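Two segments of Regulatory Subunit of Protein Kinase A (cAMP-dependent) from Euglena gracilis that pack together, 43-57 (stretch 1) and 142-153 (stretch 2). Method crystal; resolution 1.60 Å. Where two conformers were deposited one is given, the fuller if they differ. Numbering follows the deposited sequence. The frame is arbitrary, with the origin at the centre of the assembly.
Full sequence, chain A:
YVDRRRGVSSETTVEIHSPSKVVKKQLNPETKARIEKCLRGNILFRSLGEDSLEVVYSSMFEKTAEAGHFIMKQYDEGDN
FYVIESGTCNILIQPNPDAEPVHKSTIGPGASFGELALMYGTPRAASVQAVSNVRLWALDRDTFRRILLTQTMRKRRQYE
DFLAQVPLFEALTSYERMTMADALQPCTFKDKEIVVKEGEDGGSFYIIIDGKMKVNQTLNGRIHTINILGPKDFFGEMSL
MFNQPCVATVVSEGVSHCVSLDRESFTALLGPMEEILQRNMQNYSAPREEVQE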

ATOM      1  N   ILE A  43       0.909   3.675   5.036  1.00 38.32           N
ATOM      2  CA  ILE A  43       0.093   4.522   4.176  1.00 39.61           C
ATOM      3  C   ILE A  43      -1.176   4.987   4.881  1.00 42.93           C
ATOM      4  O   ILE A  43      -1.670   6.081   4.593  1.00 46.30           O
ATOM      5  N   LEU A  44      -1.697   4.213   5.840  1.00 40.69           N
ATOM      6  CA  LEU A  44      -2.936   4.640   6.501  1.00 40.58           C
ATOM      7  C   LEU A  44      -2.746   5.939   7.261  1.00 46.48           C
ATOM      8  O   LEU A  44      -3.664   6.760   7.316  1.00 48.22           O
ATOM      9  N   PHE A  45      -1.565   6.162   7.832  1.00 49.57           N
ATOM     10  CA  PHE A  45      -1.336   7.389   8.578  1.00 47.87           C
ATOM     11  C   PHE A  45      -0.826   8.514   7.707  1.00 53.53           C
ATOM     12  O   PHE A  45      -1.086   9.679   8.014  1.00 52.38           O
ATOM     13  N   ARG A  46      -0.114   8.201   6.613  1.00 49.31           N
ATOM     14  CA  ARG A  46       0.359   9.248   5.719  1.00 56.38           C
ATOM     15  C   ARG A  46      -0.782  10.114   5.211  1.00 57.38           C
ATOM     16  O   ARG A  46      -0.583  11.303   4.936  1.00 69.20           O
ATOM     17  N   SER A  47      -1.976   9.541   5.067  1.00 62.42           N
ATOM     18  CA  SER A  47      -3.097  10.286   4.494  1.00 72.36           C
ATOM     19  C   SER A  47      -3.677  11.318   5.464  1.00 75.75           C
ATOM     20  O   SER A  47      -4.122  12.393   5.034  1.00 72.60           O
ATOM     21  N   LEU A  48      -3.685  11.011   6.760  1.00 64.42           N
ATOM     22  CA  LEU A  48      -4.289  11.896   7.752  1.00 61.96           C
ATOM     23  C   LEU A  48      -3.758  13.313   7.618  1.00 63.27           C
ATOM     24  O   LEU A  48      -2.560  13.524   7.430  1.00 57.46           O
ATOM     25  N   GLY A  49      -4.661  14.286   7.750  1.00 56.64           N
ATOM     26  CA  GLY A  49      -4.274  15.670   7.863  1.00 54.73           C
ATOM     27  C   GLY A  49      -3.767  15.997   9.250  1.00 57.58           C
ATOM     28  O   GLY A  49      -3.717  15.154  10.146  1.00 59.31           O
ATOM     29  N   GLU A  50      -3.418  17.270   9.435  1.00 58.62           N
ATOM     30  CA  GLU A  50      -2.646  17.674  10.607  1.00 64.12           C
ATOM     31  C   GLU A  50      -3.457  17.573  11.893  1.00 61.09           C
ATOM     32  O   GLU A  50      -2.911  17.220  12.943  1.00 56.72           O
ATOM     33  N   ASP A  51      -4.748  17.906  11.842  1.00 59.92           N
ATOM     34  CA  ASP A  51      -5.569  17.857  13.050  1.00 62.87           C
ATOM     35  C   ASP A  51      -5.710  16.429  13.558  1.00 49.42           C
ATOM     36  O   ASP A  51      -5.614  16.169  14.765  1.00 45.94           O
ATOM     37  N   SER A  52      -5.969  15.493  12.649  1.00 54.35           N
ATOM     38  CA  SER A  52      -6.023  14.089  13.033  1.00 45.56           C
ATOM     39  C   SER A  52      -4.665  13.602  13.524  1.00 48.04           C
ATOM     40  O   SER A  52      -4.589  12.794  14.456  1.00 45.20           O
ATOM     41  N   LEU A  53      -3.574  14.075  12.906  1.00 48.57           N
ATOM     42  CA  LEU A  53      -2.252  13.658  13.363  1.00 43.69           C
ATOM     43  C   LEU A  53      -2.022  14.089  14.799  1.00 45.60           C
ATOM     44  O   LEU A  53      -1.461  13.334  15.602  1.00 43.10           O
ATOM     45  N   GLU A  54      -2.497  15.286  15.159  1.00 47.50           N
ATOM     46  CA  GLU A  54      -2.411  15.715  16.547  1.00 47.14           C
ATOM     47  C   GLU A  54      -3.126  14.731  17.463  1.00 41.77           C
ATOM     48  O   GLU A  54      -2.683  14.479  18.593  1.00 45.61           O
ATOM     49  N   VAL A  55      -4.255  14.177  17.007  1.00 44.04           N
ATOM     50  CA  VAL A  55      -4.950  13.185  17.823  1.00 41.65           C
ATOM     51  C   VAL A  55      -4.106  11.923  17.952  1.00 39.72           C
ATOM     52  O   VAL A  55      -3.977  11.349  19.039  1.00 38.38           O
ATOM     53  N   VAL A  56      -3.523  11.472  16.840  1.00 42.34           N
ATOM     54  CA  VAL A  56      -2.666  10.294  16.885  1.00 38.38           C
ATOM     55  C   VAL A  56      -1.520  10.512  17.863  1.00 35.86           C
ATOM     56  O   VAL A  56      -1.263   9.679  18.729  1.00 36.03           O
ATOM     57  N   TYR A  57      -0.824  11.659  17.758  1.00 36.53           N
ATOM     58  CA  TYR A  57       0.371  11.839  18.566  1.00 39.84           C
ATOM     59  C   TYR A  57       0.065  11.975  20.042  1.00 38.89           C
ATOM     60  O   TYR A  57       0.958  11.740  20.868  1.00 41.37           O
ATOM     61  N   ASP A 142     -12.295   3.714  19.902  1.00 38.20           N
ATOM     62  CA  ASP A 142     -12.960   5.009  19.744  1.00 38.97           C
ATOM     63  C   ASP A 142     -12.096   5.979  18.963  1.00 42.51           C
ATOM     64  O   ASP A 142     -12.602   6.725  18.111  1.00 41.09           O
ATOM     65  N   THR A 143     -10.775   5.968  19.218  1.00 36.50           N
ATOM     66  CA  THR A 143      -9.891   6.875  18.486  1.00 39.49           C
ATOM     67  C   THR A 143      -9.789   6.466  17.024  1.00 36.17           C
ATOM     68  O   THR A 143      -9.877   7.311  16.122  1.00 37.54           O
ATOM     69  N   PHE A 144      -9.650   5.161  16.772  1.00 38.66           N
ATOM     70  CA  PHE A 144      -9.634   4.663  15.401  1.00 38.38           C
ATOM     71  C   PHE A 144     -10.882   5.110  14.652  1.00 41.32           C
ATOM     72  O   PHE A 144     -10.793   5.623  13.525  1.00 37.56           O
ATOM     73  N   ARG A 145     -12.059   4.916  15.275  1.00 38.86           N
ATOM     74  CA  ARG A 145     -13.326   5.273  14.641  1.00 41.86           C
ATOM     75  C   ARG A 145     -13.396   6.759  14.314  1.00 41.84           C
ATOM     76  O   ARG A 145     -13.953   7.141  13.280  1.00 47.52           O
ATOM     77  N   ARG A 146     -12.840   7.607  15.181  0.61 40.33           N
ATOM     78  CA  ARG A 146     -12.867   9.043  14.924  0.61 44.43           C
ATOM     79  C   ARG A 146     -12.040   9.429  13.704  0.61 42.90           C
ATOM     80  O   ARG A 146     -12.517  10.186  12.849  0.61 42.89           O
ATOM     81  N   ILE A 147     -10.803   8.937  13.598  1.00 41.22           N
ATOM     82  CA  ILE A 147      -9.848   9.489  12.635  1.00 43.18           C
ATOM     83  C   ILE A 147      -9.529   8.603  11.432  1.00 42.51           C
ATOM     84  O   ILE A 147      -9.082   9.135  10.402  1.00 43.12           O
ATOM     85  N   LEU A 148      -9.732   7.293  11.500  1.00 41.09           N
ATOM     86  CA  LEU A 148      -9.340   6.425  10.392  1.00 39.81           C
ATOM     87  C   LEU A 148     -10.489   5.677   9.726  1.00 40.96           C
ATOM     88  O   LEU A 148     -10.363   5.328   8.550  1.00 40.65           O
ATOM     89  N   LEU A 149     -11.610   5.437  10.425  1.00 40.33           N
ATOM     90  CA  LEU A 149     -12.574   4.453   9.930  1.00 38.07           C
ATOM     91  C   LEU A 149     -13.214   4.896   8.611  1.00 43.55           C
ATOM     92  O   LEU A 149     -13.276   4.119   7.646  1.00 40.88           O
ATOM     93  N   THR A 150     -13.684   6.147   8.547  0.63 43.62           N
ATOM     94  CA  THR A 150     -14.511   6.579   7.422  0.63 42.95           C
ATOM     95  C   THR A 150     -13.729   6.556   6.117  0.63 43.40           C
ATOM     96  O   THR A 150     -14.132   5.914   5.142  0.63 42.58           O
ATOM     97  N   GLN A 151     -12.608   7.269   6.073  1.00 41.66           N
ATOM     98  CA  GLN A 151     -11.881   7.366   4.811  1.00 44.12           C
ATOM     99  C   GLN A 151     -11.225   6.043   4.435  1.00 41.39           C
ATOM    100  O   GLN A 151     -11.051   5.769   3.242  1.00 41.08           O
ATOM    101  N   THR A 152     -10.872   5.196   5.416  1.00 37.98           N
ATOM    102  CA  THR A 152     -10.276   3.908   5.046  1.00 38.36           C
ATOM    103  C   THR A 152     -11.315   3.004   4.397  1.00 35.89           C
ATOM    104  O   THR A 152     -11.048   2.376   3.359  1.00 37.85           O
ATOM    105  N   MET A 153     -12.513   2.924   5.004  1.00 34.85           N
ATOM    106  CA  MET A 153     -13.581   2.110   4.440  1.00 36.49           C
ATOM    107  C   MET A 153     -13.967   2.606   3.046  1.00 37.20           C
ATOM    108  O   MET A 153     -14.134   1.807   2.119  1.00 38.68           O
TER

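No direct hydrogen bond joins these two segments; the polar link between them is a single water, set against the carbonyl of I147. Water 1 lies 2.6 Å from S52 OG and donates to I147 O across 2.7 Å. I147 O also accepts from Q151 NE2 at 2.9 Å within its own stretch, so its polarity is met from two sources. L48 exploits this spot as well: its CD2 rests 3.3 Å from I147 O and 3.3 Å from Q151 NE2, a methyl packed against a hydrogen-bonded polar pair.

Around that point the contact is aliphatic. Helices 50-57 and 142-147 run almost antiparallel, 172° between directions, with axes no nearer than 10.7 Å, and I147 fills much of the space. It points toward stretch 1 in a p, t rotamer, sending I147 CD1 to 3.2 Å from V56 CG2, a tight approach, while I147 CG2 sits 4.0 Å from V55 CG1. V55, chi1 t, also points in; its CG1 meets T143 CG2 at 3.9 Å and R146 NH1 at 3.8 Å, so the guanidinium borders the apolar patch without a polar partner from stretch 1. S52, chi1 m, is small where the backbones come close, its CA 6.0 Å from the CA of I147.

L148 carries the packing toward the other end. Its CA-to-CB bond runs sideways, but the m, t rotamer brings the methyls nearer: L148 CD2 lies 3.7 Å from L48 CD2 and 3.5 Å from L44 O, while L148 CD1 approaches F45 CZ obliquely at 4.1 Å. L44, also m, t, places CD2 3.9 Å from T152 CG2, and T152 OG1 hydrogen-bonds L148 O at 2.7 Å. The rule is economical: threonine and glutamine satisfy backbone carbonyls locally, leaving carbon to make most of the contact.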

ATOM      1  CB  ILE A  43      -0.250   3.842   2.840  1.00 52.35           C
ATOM      2  CG1 ILE A  43      -0.865   4.875   1.884  1.00 60.35           C
ATOM      3  CG2 ILE A  43      -1.199   2.712   3.018  1.00 46.50           C
ATOM      4  CD1 ILE A  43       0.107   6.000   1.453  1.00 60.93           C
ATOM      5  CB  LEU A  44      -3.451   3.557   7.434  1.00 38.24           C
ATOM      6  CG  LEU A  44      -3.888   2.300   6.712  1.00 42.41           C
ATOM      7  CD1 LEU A  44      -4.264   1.234   7.718  1.00 48.72           C
ATOM      8  CD2 LEU A  44      -5.065   2.599   5.770  1.00 48.55           C
ATOM      9  CB  PHE A  45      -0.368   7.134   9.738  1.00 46.67           C
ATOM     10  CG  PHE A  45      -0.934   6.267  10.817  1.00 46.88           C
ATOM     11  CD1 PHE A  45      -0.828   4.881  10.757  1.00 43.48           C
ATOM     12  CD2 PHE A  45      -1.602   6.837  11.902  1.00 38.53           C
ATOM     13  CE1 PHE A  45      -1.358   4.078  11.753  1.00 45.16           C
ATOM     14  CE2 PHE A  45      -2.115   6.042  12.909  1.00 41.23           C
ATOM     15  CZ  PHE A  45      -2.013   4.661  12.833  1.00 46.64           C
ATOM     16  CB  ARG A  46       1.111   8.634   4.531  1.00 52.03           C
ATOM     17  CG  ARG A  46       1.784   9.681   3.639  1.00 68.31           C
ATOM     18  CD  ARG A  46       2.550   9.036   2.507  1.00 67.01           C
ATOM     19  NE  ARG A  46       3.578   8.138   3.020  1.00 64.53           N
ATOM     20  CZ  ARG A  46       4.161   7.198   2.291  1.00 67.27           C
ATOM     21  NH1 ARG A  46       3.808   7.036   1.019  1.00 68.29           N
ATOM     22  NH2 ARG A  46       5.091   6.417   2.828  1.00 67.11           N
ATOM     23  CB  SER A  47      -4.181   9.303   4.055  1.00 73.33           C
ATOM     24  OG  SER A  47      -4.157   8.148   4.873  1.00 69.38           O
ATOM     25  CB  LEU A  48      -3.995  11.387   9.162  1.00 45.51           C
ATOM     26  CG  LEU A  48      -4.450   9.970   9.436  1.00 50.52           C
ATOM     27  CD1 LEU A  48      -3.852   9.538  10.741  1.00 48.69           C
ATOM     28  CD2 LEU A  48      -5.977   9.903   9.480  1.00 54.83           C
ATOM     29  CB  GLU A  50      -2.123  19.096  10.421  1.00 77.32           C
ATOM     30  CG  GLU A  50      -1.160  19.554  11.512  1.00 85.84           C
ATOM     31  CD  GLU A  50       0.131  20.103  10.937  1.00 99.55           C
ATOM     32  OE1 GLU A  50       1.173  20.057  11.630  1.00100.77           O
ATOM     33  OE2 GLU A  50       0.100  20.571   9.777  1.00105.53           O
ATOM     34  CB  ASP A  51      -6.946  18.459  12.775  1.00 64.83           C
ATOM     35  CG  ASP A  51      -7.049  19.904  13.227  1.00 83.02           C
ATOM     36  OD1 ASP A  51      -6.004  20.485  13.598  1.00 86.35           O
ATOM     37  OD2 ASP A  51      -8.175  20.453  13.222  1.00 88.54           O
ATOM     38  CB  SER A  52      -6.513  13.251  11.856  1.00 56.95           C
ATOM     39  OG  SER A  52      -7.894  13.469  11.643  1.00 57.81           O
ATOM     40  CB  LEU A  53      -1.161  14.218  12.444  1.00 48.92           C
ATOM     41  CG  LEU A  53      -1.085  13.527  11.087  1.00 54.34           C
ATOM     42  CD1 LEU A  53       0.086  14.067  10.311  1.00 55.04           C
ATOM     43  CD2 LEU A  53      -0.940  12.044  11.273  1.00 47.36           C
ATOM     44  CB  GLU A  54      -3.005  17.119  16.700  1.00 62.76           C
ATOM     45  CG  GLU A  54      -2.197  18.076  17.573  1.00 66.58           C
ATOM     46  CD  GLU A  54      -2.449  17.907  19.060  1.00 73.49           C
ATOM     47  OE1 GLU A  54      -3.387  17.165  19.443  1.00 77.73           O
ATOM     48  OE2 GLU A  54      -1.702  18.521  19.856  1.00 81.83           O
ATOM     49  CB  VAL A  55      -6.333  12.874  17.228  1.00 46.18           C
ATOM     50  CG1 VAL A  55      -6.974  11.733  17.978  1.00 43.28           C
ATOM     51  CG2 VAL A  55      -7.216  14.107  17.260  1.00 48.83           C
ATOM     52  CB  VAL A  56      -2.152   9.956  15.476  1.00 39.33           C
ATOM     53  CG1 VAL A  56      -1.124   8.820  15.550  1.00 38.93           C
ATOM     54  CG2 VAL A  56      -3.297   9.585  14.576  1.00 39.16           C
ATOM     55  CB  TYR A  57       1.163  13.061  18.124  1.00 42.00           C
ATOM     56  CG  TYR A  57       1.683  12.954  16.721  1.00 40.23           C
ATOM     57  CD1 TYR A  57       2.253  11.773  16.257  1.00 38.38           C
ATOM     58  CD2 TYR A  57       1.584  14.029  15.854  1.00 46.08           C
ATOM     59  CE1 TYR A  57       2.746  11.686  14.938  1.00 44.91           C
ATOM     60  CE2 TYR A  57       2.078  13.949  14.538  1.00 48.23           C
ATOM     61  CZ  TYR A  57       2.645  12.780  14.096  1.00 47.06           C
ATOM     62  OH  TYR A  57       3.123  12.715  12.799  1.00 54.92           O
ATOM     63  CB  ASP A 142     -13.304   5.601  21.111  1.00 40.71           C
ATOM     64  CG  ASP A 142     -14.429   4.853  21.791  1.00 60.22           C
ATOM     65  OD1 ASP A 142     -15.071   3.998  21.116  1.00 59.49           O
ATOM     66  OD2 ASP A 142     -14.651   5.110  22.996  1.00 68.28           O
ATOM     67  CB  THR A 143      -8.502   6.915  19.128  1.00 39.37           C
ATOM     68  OG1 THR A 143      -8.643   7.248  20.509  1.00 40.17           O
ATOM     69  CG2 THR A 143      -7.636   7.962  18.446  1.00 42.88           C
ATOM     70  CB  PHE A 144      -9.530   3.133  15.375  1.00 33.01           C
ATOM     71  CG  PHE A 144      -9.555   2.563  13.978  1.00 35.05           C
ATOM     72  CD1 PHE A 144     -10.753   2.292  13.334  1.00 36.14           C
ATOM     73  CD2 PHE A 144      -8.363   2.309  13.296  1.00 35.20           C
ATOM     74  CE1 PHE A 144     -10.807   1.777  12.057  1.00 38.55           C
ATOM     75  CE2 PHE A 144      -8.379   1.788  11.981  1.00 35.31           C
ATOM     76  CZ  PHE A 144      -9.607   1.532  11.342  1.00 34.58           C
ATOM     77  CB  ARG A 145     -14.508   4.862  15.532  1.00 42.68           C
ATOM     78  CG  ARG A 145     -14.658   3.341  15.610  1.00 54.19           C
ATOM     79  CD  ARG A 145     -15.953   2.897  16.276  1.00 61.05           C
ATOM     80  NE  ARG A 145     -17.044   2.855  15.307  1.00 70.44           N
ATOM     81  CZ  ARG A 145     -17.266   1.848  14.464  1.00 72.31           C
ATOM     82  NH1 ARG A 145     -18.294   1.902  13.619  1.00 70.80           N
ATOM     83  NH2 ARG A 145     -16.466   0.782  14.467  1.00 63.40           N
ATOM     84  CB  ARG A 146     -12.372   9.810  16.147  0.61 43.56           C
ATOM     85  CG  ARG A 146     -13.345   9.759  17.301  0.61 48.61           C
ATOM     86  CD  ARG A 146     -13.401  11.092  18.008  0.61 51.93           C
ATOM     87  NE  ARG A 146     -12.224  11.363  18.822  0.61 53.34           N
ATOM     88  CZ  ARG A 146     -11.388  12.375  18.624  0.61 48.84           C
ATOM     89  NH1 ARG A 146     -10.365  12.550  19.447  0.61 46.32           N
ATOM     90  NH2 ARG A 146     -11.582  13.214  17.613  0.61 55.49           N
ATOM     91  CB  ILE A 147      -8.541   9.896  13.334  1.00 44.50           C
ATOM     92  CG1 ILE A 147      -7.787   8.657  13.776  1.00 48.83           C
ATOM     93  CG2 ILE A 147      -8.818  10.827  14.520  1.00 50.67           C
ATOM     94  CD1 ILE A 147      -6.410   8.994  14.268  1.00 54.70           C
ATOM     95  CB  LEU A 148      -8.289   5.399  10.863  1.00 41.55           C
ATOM     96  CG  LEU A 148      -6.849   5.894  10.975  1.00 43.39           C
ATOM     97  CD1 LEU A 148      -5.984   4.860  11.698  1.00 49.23           C
ATOM     98  CD2 LEU A 148      -6.317   6.172   9.560  1.00 45.11           C
ATOM     99  CB  LEU A 149     -13.645   4.168  11.007  1.00 40.71           C
ATOM    100  CG  LEU A 149     -14.669   3.098  10.616  1.00 41.57           C
ATOM    101  CD1 LEU A 149     -15.297   2.430  11.839  1.00 49.63           C
ATOM    102  CD2 LEU A 149     -15.735   3.762   9.774  1.00 46.86           C
ATOM    103  CB  THR A 150     -15.066   7.983   7.675  0.63 42.43           C
ATOM    104  OG1 THR A 150     -15.868   7.968   8.858  0.63 50.60           O
ATOM    105  CG2 THR A 150     -15.909   8.424   6.493  0.63 41.06           C
ATOM    106  CB  GLN A 151     -10.868   8.512   4.848  1.00 47.55           C
ATOM    107  CG  GLN A 151      -9.588   8.262   5.571  1.00 51.36           C
ATOM    108  CD  GLN A 151      -9.644   8.646   7.042  1.00 49.82           C
ATOM    109  OE1 GLN A 151     -10.718   8.718   7.651  1.00 57.65           O
ATOM    110  NE2 GLN A 151      -8.474   8.885   7.628  1.00 46.98           N
ATOM    111  CB  THR A 152      -9.646   3.220   6.260  1.00 35.68           C
ATOM    112  OG1 THR A 152      -8.700   4.094   6.855  1.00 37.67           O
ATOM    113  CG2 THR A 152      -8.926   1.896   5.847  1.00 38.46           C
ATOM    114  CB  MET A 153     -14.799   2.119   5.372  1.00 38.52           C
ATOM    115  CG  MET A 153     -15.734   0.981   5.061  1.00 45.83           C
ATOM    116  SD  MET A 153     -17.149   1.094   6.180  0.60 46.00           S
ATOM    117  CE  MET A 153     -16.249   1.267   7.694  1.00 40.95           C
TER
HETATM  118  O   HOH W   1      -8.953  11.807   9.965  1.00 49.11           O